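Local coordinates for protein tyrosine--tRNA ligase, mitochondrial (Emericella nidulans, PDB 5IHX) that probably charges mitochondrial tRNA(Tyr) with L-tyrosine at the expense of ATP, as a class I aminoacyl-tRNA synthetase, and binds tyrosine in its catalytic domain, at residues G71-A76 with F215-M220; L219-D224 with S240-N245. One frame throughout, in Å; residues are numbered along the deposited sequence.

Interaction 1 of 2, residues G71-A76 with F215-M220; sequences GVDPTA and FTYPLM. With TYR (tyrosine), chain C.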
ATOM      1  N   GLY A  71      -5.173  12.875  16.110  1.00 29.97           N
ATOM      2  CA  GLY A  71      -5.824  11.680  15.607  1.00 26.87           C
ATOM      3  C   GLY A  71      -6.103  10.664  16.697  1.00 30.78           C
ATOM      4  O   GLY A  71      -5.405  10.617  17.708  1.00 32.14           O
ATOM      5  N   VAL A  72      -7.133   9.851  16.489  1.00 28.20           N
ATOM      6  CA  VAL A  72      -7.445   8.767  17.408  1.00 29.46           C
ATOM      7  C   VAL A  72      -8.000   7.580  16.627  1.00 29.90           C
ATOM      8  O   VAL A  72      -8.864   7.744  15.766  1.00 31.70           O
ATOM      9  CB  VAL A  72      -8.454   9.209  18.502  1.00 37.40           C
ATOM     10  CG1 VAL A  72      -9.722   9.789  17.879  1.00 35.49           C
ATOM     11  CG2 VAL A  72      -8.797   8.043  19.422  1.00 37.69           C
ATOM     12  N   ASP A  73      -7.477   6.391  16.915  1.00 33.24           N
ATOM     13  CA  ASP A  73      -7.945   5.166  16.273  1.00 46.70           C
ATOM     14  C   ASP A  73      -8.990   4.481  17.157  1.00 44.07           C
ATOM     15  O   ASP A  73      -8.716   4.180  18.320  1.00 42.91           O
ATOM     16  CB  ASP A  73      -6.781   4.211  15.991  1.00 48.79           C
ATOM     17  CG  ASP A  73      -5.975   4.610  14.762  1.00 54.33           C
ATOM     18  OD1 ASP A  73      -4.961   3.940  14.474  1.00 51.49           O
ATOM     19  OD2 ASP A  73      -6.373   5.564  14.059  1.00 50.79           O
ATOM     20  N   PRO A  74     -10.195   4.236  16.611  1.00 32.57           N
ATOM     21  CA  PRO A  74     -11.264   3.599  17.388  1.00 40.41           C
ATOM     22  C   PRO A  74     -11.054   2.100  17.621  1.00 47.07           C
ATOM     23  O   PRO A  74     -11.566   1.278  16.861  1.00 61.87           O
ATOM     24  CB  PRO A  74     -12.508   3.850  16.531  1.00 37.50           C
ATOM     25  CG  PRO A  74     -11.995   3.914  15.141  1.00 40.57           C
ATOM     26  CD  PRO A  74     -10.642   4.567  15.245  1.00 28.83           C
ATOM     27  N   THR A  75     -10.302   1.763  18.665  1.00 44.55           N
ATOM     28  CA  THR A  75     -10.083   0.372  19.052  1.00 55.43           C
ATOM     29  C   THR A  75     -11.058  -0.040  20.155  1.00 49.48           C
ATOM     30  O   THR A  75     -11.077  -1.194  20.583  1.00 52.21           O
ATOM     31  CB  THR A  75      -8.645   0.142  19.551  1.00 58.93           C
ATOM     32  OG1 THR A  75      -8.393   0.967  20.697  1.00 59.97           O
ATOM     33  CG2 THR A  75      -7.640   0.469  18.460  1.00 56.19           C
ATOM     34  N   ALA A  76     -11.857   0.918  20.612  1.00 47.76           N
ATOM     35  CA  ALA A  76     -12.872   0.680  21.631  1.00 40.52           C
ATOM     36  C   ALA A  76     -14.086   1.553  21.327  1.00 35.97           C
ATOM     37  O   ALA A  76     -13.980   2.513  20.564  1.00 37.43           O
ATOM     38  CB  ALA A  76     -12.317   0.978  23.019  1.00 40.28           C
ATOM     39  N   PHE A 215       4.187  -1.932   8.656  1.00 45.55           N
ATOM     40  CA  PHE A 215       5.340  -1.181   8.170  1.00 41.34           C
ATOM     41  C   PHE A 215       4.893   0.059   7.396  1.00 33.49           C
ATOM     42  O   PHE A 215       5.605   1.061   7.348  1.00 37.27           O
ATOM     43  CB  PHE A 215       6.211  -2.090   7.296  1.00 46.90           C
ATOM     44  CG  PHE A 215       7.542  -1.500   6.930  1.00 42.40           C
ATOM     45  CD1 PHE A 215       8.488  -1.233   7.905  1.00 45.56           C
ATOM     46  CD2 PHE A 215       7.861  -1.246   5.605  1.00 40.55           C
ATOM     47  CE1 PHE A 215       9.720  -0.701   7.570  1.00 42.79           C
ATOM     48  CE2 PHE A 215       9.093  -0.718   5.263  1.00 41.93           C
ATOM     49  CZ  PHE A 215      10.024  -0.445   6.247  1.00 45.60           C
ATOM     50  N   THR A 216       3.703  -0.017   6.808  1.00 35.89           N
ATOM     51  CA  THR A 216       3.163   1.066   5.990  1.00 44.91           C
ATOM     52  C   THR A 216       2.433   2.127   6.819  1.00 40.46           C
ATOM     53  O   THR A 216       2.204   3.238   6.345  1.00 34.31           O
ATOM     54  CB  THR A 216       2.186   0.507   4.926  1.00 36.82           C
ATOM     55  OG1 THR A 216       2.809  -0.563   4.209  1.00 40.70           O
ATOM     56  CG2 THR A 216       1.750   1.586   3.938  1.00 50.74           C
ATOM     57  N   TYR A 217       2.083   1.786   8.058  1.00 41.38           N
ATOM     58  CA  TYR A 217       1.238   2.652   8.884  1.00 36.67           C
ATOM     59  C   TYR A 217       1.750   4.099   8.963  1.00 30.36           C
ATOM     60  O   TYR A 217       0.964   5.035   8.817  1.00 35.61           O
ATOM     61  CB  TYR A 217       1.088   2.070  10.295  1.00 43.09           C
ATOM     62  CG  TYR A 217       0.089   2.821  11.151  1.00 45.02           C
ATOM     63  CD1 TYR A 217      -1.220   2.371  11.264  1.00 49.01           C
ATOM     64  CD2 TYR A 217       0.445   3.979  11.835  1.00 42.54           C
ATOM     65  CE1 TYR A 217      -2.143   3.045  12.035  1.00 47.52           C
ATOM     66  CE2 TYR A 217      -0.474   4.660  12.609  1.00 42.17           C
ATOM     67  CZ  TYR A 217      -1.768   4.189  12.705  1.00 52.21           C
ATOM     68  OH  TYR A 217      -2.693   4.860  13.473  1.00 56.83           O
ATOM     69  N   PRO A 218       3.061   4.294   9.202  1.00 28.69           N
ATOM     70  CA  PRO A 218       3.582   5.668   9.230  1.00 36.36           C
ATOM     71  C   PRO A 218       3.255   6.470   7.968  1.00 35.58           C
ATOM     72  O   PRO A 218       3.002   7.672   8.058  1.00 33.50           O
ATOM     73  CB  PRO A 218       5.095   5.477   9.363  1.00 38.60           C
ATOM     74  CG  PRO A 218       5.281   4.133   9.935  1.00 38.30           C
ATOM     75  CD  PRO A 218       4.087   3.302   9.580  1.00 32.73           C
ATOM     76  N   LEU A 219       3.267   5.816   6.810  1.00 34.40           N
ATOM     77  CA  LEU A 219       2.981   6.502   5.555  1.00 35.02           C
ATOM     78  C   LEU A 219       1.507   6.897   5.480  1.00 30.08           C
ATOM     79  O   LEU A 219       1.161   7.925   4.897  1.00 39.10           O
ATOM     80  CB  LEU A 219       3.356   5.628   4.352  1.00 32.11           C
ATOM     81  CG  LEU A 219       4.844   5.577   3.986  1.00 35.72           C
ATOM     82  CD1 LEU A 219       5.633   4.725   4.970  1.00 44.06           C
ATOM     83  CD2 LEU A 219       5.034   5.070   2.559  1.00 38.52           C
ATOM     84  N   MET A 220       0.639   6.083   6.072  1.00 30.79           N
ATOM     85  CA  MET A 220      -0.783   6.408   6.110  1.00 33.52           C
ATOM     86  C   MET A 220      -1.045   7.616   7.006  1.00 26.51           C
ATOM     87  O   MET A 220      -1.809   8.513   6.645  1.00 32.68           O
ATOM     88  CB  MET A 220      -1.601   5.212   6.597  1.00 29.23           C
ATOM     89  CG  MET A 220      -1.594   4.028   5.647  1.00 38.55           C
ATOM     90  SD  MET A 220      -2.620   2.665   6.233  1.00 42.55           S
ATOM     91  CE  MET A 220      -4.266   3.332   5.989  1.00 46.21           C
TER
HETATM   92  N   TYR C 501      -1.655   6.738  15.228  1.00 56.37           N
HETATM   93  CA  TYR C 501      -2.340   7.464  16.336  1.00 53.00           C
HETATM   94  C   TYR C 501      -2.527   6.558  17.547  1.00 64.03           C
HETATM   95  O   TYR C 501      -2.594   7.021  18.687  1.00 65.23           O
HETATM   96  CB  TYR C 501      -3.694   7.999  15.868  1.00 42.72           C
HETATM   97  CG  TYR C 501      -3.622   8.759  14.567  1.00 46.65           C
HETATM   98  CD1 TYR C 501      -2.940   9.968  14.485  1.00 37.83           C
HETATM   99  CD2 TYR C 501      -4.232   8.271  13.419  1.00 41.38           C
HETATM  100  CE1 TYR C 501      -2.871  10.667  13.300  1.00 42.87           C
HETATM  101  CE2 TYR C 501      -4.167   8.963  12.229  1.00 40.14           C
HETATM  102  CZ  TYR C 501      -3.487  10.162  12.175  1.00 45.09           C
HETATM  103  OH  TYR C 501      -3.417  10.855  10.992  1.00 52.22           O
HETATM  104  OXT TYR C 501      -2.620   5.338  17.410  1.00 60.43           O
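The backbones of Asp-73 and Tyr-217 stay well apart, their CA atoms 12.1 Å from each other, with Asp-73 just past the end of parallel strand 68-72 and Tyr-217 on helix 212-229. This is the tyrosine pocket of the class I synthetase catalytic domain, a Rossmann-type fold, and the two side chains bridge it from opposite directions. Tyr-217 has CG anti to its backbone N (chi1 -173°), which sends the ring from the helix toward the end of the strand. Its OH donates to OD1 of Asp-73 at 2.6 Å, meeting the syn side of the carboxylate but 30° out of the carboxylate plane. Carboxylate and ring are turned 76° against each other. OD2 of Asp-73 is engaged too, by Thr-108, so both carboxylate oxygens are held and the group's rotation is probably fixed. Gly-71 lies against the bound tyrosine, its CA 3.5 Å from ligand CD1. With its hydrogen directed at Asp-73 OD1, the hydroxyl of Tyr-217 can still accept. The ligand amino N donates to this OH at 2.8 Å, sitting at the edge of the Tyr-217 ring and in its plane.

Interaction 2 of 2, residues L219-D224 with S240-N245; sequences LMQAWD and SDQYGN. With TYR (tyrosine), chain C.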
ATOM      1  N   LEU A 219       3.267   5.816   6.810  1.00 34.40           N
ATOM      2  CA  LEU A 219       2.981   6.502   5.555  1.00 35.02           C
ATOM      3  C   LEU A 219       1.507   6.897   5.480  1.00 30.08           C
ATOM      4  O   LEU A 219       1.161   7.925   4.897  1.00 39.10           O
ATOM      5  CB  LEU A 219       3.356   5.628   4.352  1.00 32.11           C
ATOM      6  CG  LEU A 219       4.844   5.577   3.986  1.00 35.72           C
ATOM      7  CD1 LEU A 219       5.633   4.725   4.970  1.00 44.06           C
ATOM      8  CD2 LEU A 219       5.034   5.070   2.559  1.00 38.52           C
ATOM      9  N   MET A 220       0.639   6.083   6.072  1.00 30.79           N
ATOM     10  CA  MET A 220      -0.783   6.408   6.110  1.00 33.52           C
ATOM     11  C   MET A 220      -1.045   7.616   7.006  1.00 26.51           C
ATOM     12  O   MET A 220      -1.809   8.513   6.645  1.00 32.68           O
ATOM     13  CB  MET A 220      -1.601   5.212   6.597  1.00 29.23           C
ATOM     14  CG  MET A 220      -1.594   4.028   5.647  1.00 38.55           C
ATOM     15  SD  MET A 220      -2.620   2.665   6.233  1.00 42.55           S
ATOM     16  CE  MET A 220      -4.266   3.332   5.989  1.00 46.21           C
ATOM     17  N   GLN A 221      -0.410   7.640   8.172  1.00 30.46           N
ATOM     18  CA  GLN A 221      -0.531   8.781   9.075  1.00 35.39           C
ATOM     19  C   GLN A 221       0.013  10.040   8.408  1.00 33.65           C
ATOM     20  O   GLN A 221      -0.546  11.127   8.558  1.00 30.53           O
ATOM     21  CB  GLN A 221       0.194   8.516  10.395  1.00 42.86           C
ATOM     22  CG  GLN A 221      -0.009   9.629  11.424  1.00 54.14           C
ATOM     23  CD  GLN A 221       0.104   9.153  12.865  1.00 56.53           C
ATOM     24  OE1 GLN A 221      -0.029   7.964  13.157  1.00 45.84           O
ATOM     25  NE2 GLN A 221       0.346  10.089  13.775  1.00 52.66           N
ATOM     26  N   ALA A 222       1.113   9.887   7.678  1.00 28.15           N
ATOM     27  CA  ALA A 222       1.713  11.007   6.966  1.00 24.31           C
ATOM     28  C   ALA A 222       0.756  11.524   5.903  1.00 26.14           C
ATOM     29  O   ALA A 222       0.596  12.732   5.730  1.00 34.35           O
ATOM     30  CB  ALA A 222       3.027  10.594   6.334  1.00 34.32           C
ATOM     31  N   TRP A 223       0.120  10.601   5.190  1.00 28.00           N
ATOM     32  CA  TRP A 223      -0.824  10.968   4.145  1.00 27.24           C
ATOM     33  C   TRP A 223      -2.041  11.672   4.751  1.00 29.96           C
ATOM     34  O   TRP A 223      -2.541  12.644   4.185  1.00 30.25           O
ATOM     35  CB  TRP A 223      -1.247   9.732   3.344  1.00 29.60           C
ATOM     36  CG  TRP A 223      -1.950  10.065   2.061  1.00 30.91           C
ATOM     37  CD1 TRP A 223      -3.296  10.082   1.840  1.00 35.90           C
ATOM     38  CD2 TRP A 223      -1.335  10.440   0.823  1.00 34.29           C
ATOM     39  NE1 TRP A 223      -3.557  10.438   0.538  1.00 32.29           N
ATOM     40  CE2 TRP A 223      -2.370  10.666  -0.106  1.00 35.11           C
ATOM     41  CE3 TRP A 223      -0.010  10.605   0.409  1.00 36.49           C
ATOM     42  CZ2 TRP A 223      -2.121  11.047  -1.424  1.00 33.43           C
ATOM     43  CZ3 TRP A 223       0.236  10.986  -0.897  1.00 36.73           C
ATOM     44  CH2 TRP A 223      -0.814  11.202  -1.799  1.00 33.91           C
ATOM     45  N   ASP A 224      -2.516  11.174   5.893  1.00 32.23           N
ATOM     46  CA  ASP A 224      -3.594  11.839   6.631  1.00 31.72           C
ATOM     47  C   ASP A 224      -3.266  13.310   6.840  1.00 29.84           C
ATOM     48  O   ASP A 224      -4.074  14.188   6.543  1.00 27.85           O
ATOM     49  CB  ASP A 224      -3.827  11.185   7.994  1.00 31.55           C
ATOM     50  CG  ASP A 224      -4.571   9.870   7.902  1.00 38.14           C
ATOM     51  OD1 ASP A 224      -4.620   9.157   8.926  1.00 35.15           O
ATOM     52  OD2 ASP A 224      -5.101   9.546   6.818  1.00 31.02           O
ATOM     53  N   SER A 240       2.625  11.181  23.806  1.00 33.05           N
ATOM     54  CA  SER A 240       4.080  11.083  23.916  1.00 44.30           C
ATOM     55  C   SER A 240       4.690  10.032  22.986  1.00 32.50           C
ATOM     56  O   SER A 240       5.760  10.246  22.417  1.00 48.71           O
ATOM     57  CB  SER A 240       4.470  10.768  25.359  1.00 54.50           C
ATOM     58  OG  SER A 240       3.753   9.645  25.837  1.00 61.38           O
ATOM     59  N   ASP A 241       4.010   8.901  22.828  1.00 32.26           N
ATOM     60  CA  ASP A 241       4.546   7.799  22.031  1.00 38.37           C
ATOM     61  C   ASP A 241       4.411   8.032  20.525  1.00 42.81           C
ATOM     62  O   ASP A 241       4.799   7.179  19.726  1.00 43.23           O
ATOM     63  CB  ASP A 241       3.848   6.489  22.402  1.00 52.49           C
ATOM     64  CG  ASP A 241       2.391   6.464  21.977  1.00 73.12           C
ATOM     65  OD1 ASP A 241       1.753   7.538  21.968  1.00 80.45           O
ATOM     66  OD2 ASP A 241       1.887   5.371  21.644  1.00 79.36           O
ATOM     67  N   GLN A 242       3.873   9.186  20.140  1.00 36.63           N
ATOM     68  CA  GLN A 242       3.644   9.492  18.729  1.00 35.53           C
ATOM     69  C   GLN A 242       4.759  10.339  18.127  1.00 31.86           C
ATOM     70  O   GLN A 242       4.651  10.786  16.985  1.00 32.64           O
ATOM     71  CB  GLN A 242       2.300  10.203  18.555  1.00 37.75           C
ATOM     72  CG  GLN A 242       1.101   9.306  18.801  1.00 37.44           C
ATOM     73  CD  GLN A 242       1.020   8.176  17.794  1.00 41.78           C
ATOM     74  OE1 GLN A 242       1.001   8.412  16.584  1.00 43.34           O
ATOM     75  NE2 GLN A 242       0.997   6.944  18.283  1.00 47.60           N
ATOM     76  N   TYR A 243       5.823  10.562  18.892  1.00 27.50           N
ATOM     77  CA  TYR A 243       6.946  11.364  18.415  1.00 34.14           C
ATOM     78  C   TYR A 243       7.467  10.840  17.080  1.00 35.84           C
ATOM     79  O   TYR A 243       7.629  11.604  16.128  1.00 35.08           O
ATOM     80  CB  TYR A 243       8.079  11.385  19.441  1.00 40.13           C
ATOM     81  CG  TYR A 243       9.180  12.356  19.082  1.00 45.96           C
ATOM     82  CD1 TYR A 243      10.229  11.972  18.255  1.00 49.16           C
ATOM     83  CD2 TYR A 243       9.166  13.659  19.556  1.00 48.51           C
ATOM     84  CE1 TYR A 243      11.233  12.857  17.917  1.00 50.00           C
ATOM     85  CE2 TYR A 243      10.165  14.552  19.223  1.00 48.68           C
ATOM     86  CZ  TYR A 243      11.196  14.145  18.404  1.00 55.79           C
ATOM     87  OH  TYR A 243      12.195  15.031  18.069  1.00 60.61           O
ATOM     88  N   GLY A 244       7.720   9.535  17.020  1.00 43.83           N
ATOM     89  CA  GLY A 244       8.226   8.900  15.816  1.00 34.07           C
ATOM     90  C   GLY A 244       7.346   9.115  14.598  1.00 33.33           C
ATOM     91  O   GLY A 244       7.836   9.517  13.541  1.00 40.12           O
ATOM     92  N   ASN A 245       6.050   8.842  14.735  1.00 30.60           N
ATOM     93  CA  ASN A 245       5.114   9.017  13.625  1.00 30.80           C
ATOM     94  C   ASN A 245       5.014  10.469  13.175  1.00 26.91           C
ATOM     95  O   ASN A 245       4.933  10.748  11.980  1.00 34.95           O
ATOM     96  CB  ASN A 245       3.723   8.500  13.999  1.00 46.41           C
ATOM     97  CG  ASN A 245       3.681   6.989  14.156  1.00 56.98           C
ATOM     98  OD1 ASN A 245       4.477   6.268  13.554  1.00 54.00           O
ATOM     99  ND2 ASN A 245       2.739   6.503  14.956  1.00 53.17           N
TER
HETATM  100  N   TYR C 501      -1.655   6.738  15.228  1.00 56.37           N
HETATM  101  CA  TYR C 501      -2.340   7.464  16.336  1.00 53.00           C
HETATM  102  C   TYR C 501      -2.527   6.558  17.547  1.00 64.03           C
HETATM  103  O   TYR C 501      -2.594   7.021  18.687  1.00 65.23           O
HETATM  104  CB  TYR C 501      -3.694   7.999  15.868  1.00 42.72           C
HETATM  105  CG  TYR C 501      -3.622   8.759  14.567  1.00 46.65           C
HETATM  106  CD1 TYR C 501      -2.940   9.968  14.485  1.00 37.83           C
HETATM  107  CD2 TYR C 501      -4.232   8.271  13.419  1.00 41.38           C
HETATM  108  CE1 TYR C 501      -2.871  10.667  13.300  1.00 42.87           C
HETATM  109  CE2 TYR C 501      -4.167   8.963  12.229  1.00 40.14           C
HETATM  110  CZ  TYR C 501      -3.487  10.162  12.175  1.00 45.09           C
HETATM  111  OH  TYR C 501      -3.417  10.855  10.992  1.00 52.22           O
HETATM  112  OXT TYR C 501      -2.620   5.338  17.410  1.00 60.43           O
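Gln-221 of helix 212-229 faces Gln-242, the N-cap residue of helix 243-259; the two line the amino-group end of the tyrosine pocket in the Rossmann-type catalytic domain, and Asn-245, in the second helix's first turn, stands behind them as second shell. Among the amide-to-amide hydrogen bonds, the one across the contact, Gln-221 NE2 to Gln-242 OE1, is long at 3.3 Å and weak; the two amides are nearly coplanar, 8° apart. A straighter one holds the same oxygen from within its own segment, Asn-245 ND2 to Gln-242 OE1 at 3.1 Å, the donor in its own amide plane but above the carbonyl plane of the acceptor. In packing, Asn-245 sets its CB against the Gln-221 amide, 3.7 Å from NE2. Bonds to the ligand come next. Gln-221, extended beyond CG, lies over one face of the ligand ring, its amide nearly parallel to it, CD 3.4 Å from ligand CE1, and brings OE1 to the amino N at 2.9 Å. That amino group has a weak bond to Gln-242 OE1 as well. Other pocket residues hold the amides: Gln-221 NE2 bonds Gln-236 OE1, and Gln-242 NE2 bonds Asp-113 OD1, itself a ligand partner. At the far end of the substrate, its phenol OH donates to Asp-224 OD1 at 2.9 Å.

Starting from the N terminus, the chain reaches 71-76 at the end of strand 68-72 and then travels through strands 100-104 and 164-168 and several helices before interaction 1 closes this long loop on helix 212-229. The same helix carries on, with Leu-219 and Met-220 common to both contacts, and interaction 2 closes a much shorter loop that takes in strand 235-238 before helix 243-259 begins. The loops follow one another, overlapping only at the shared residues, and neither nests in the other. Helix 212-229 is thereby tied to the central sheet and to the next helix, around one bound tyrosine, while Leu-219 and Met-220 also pack against the second subunit.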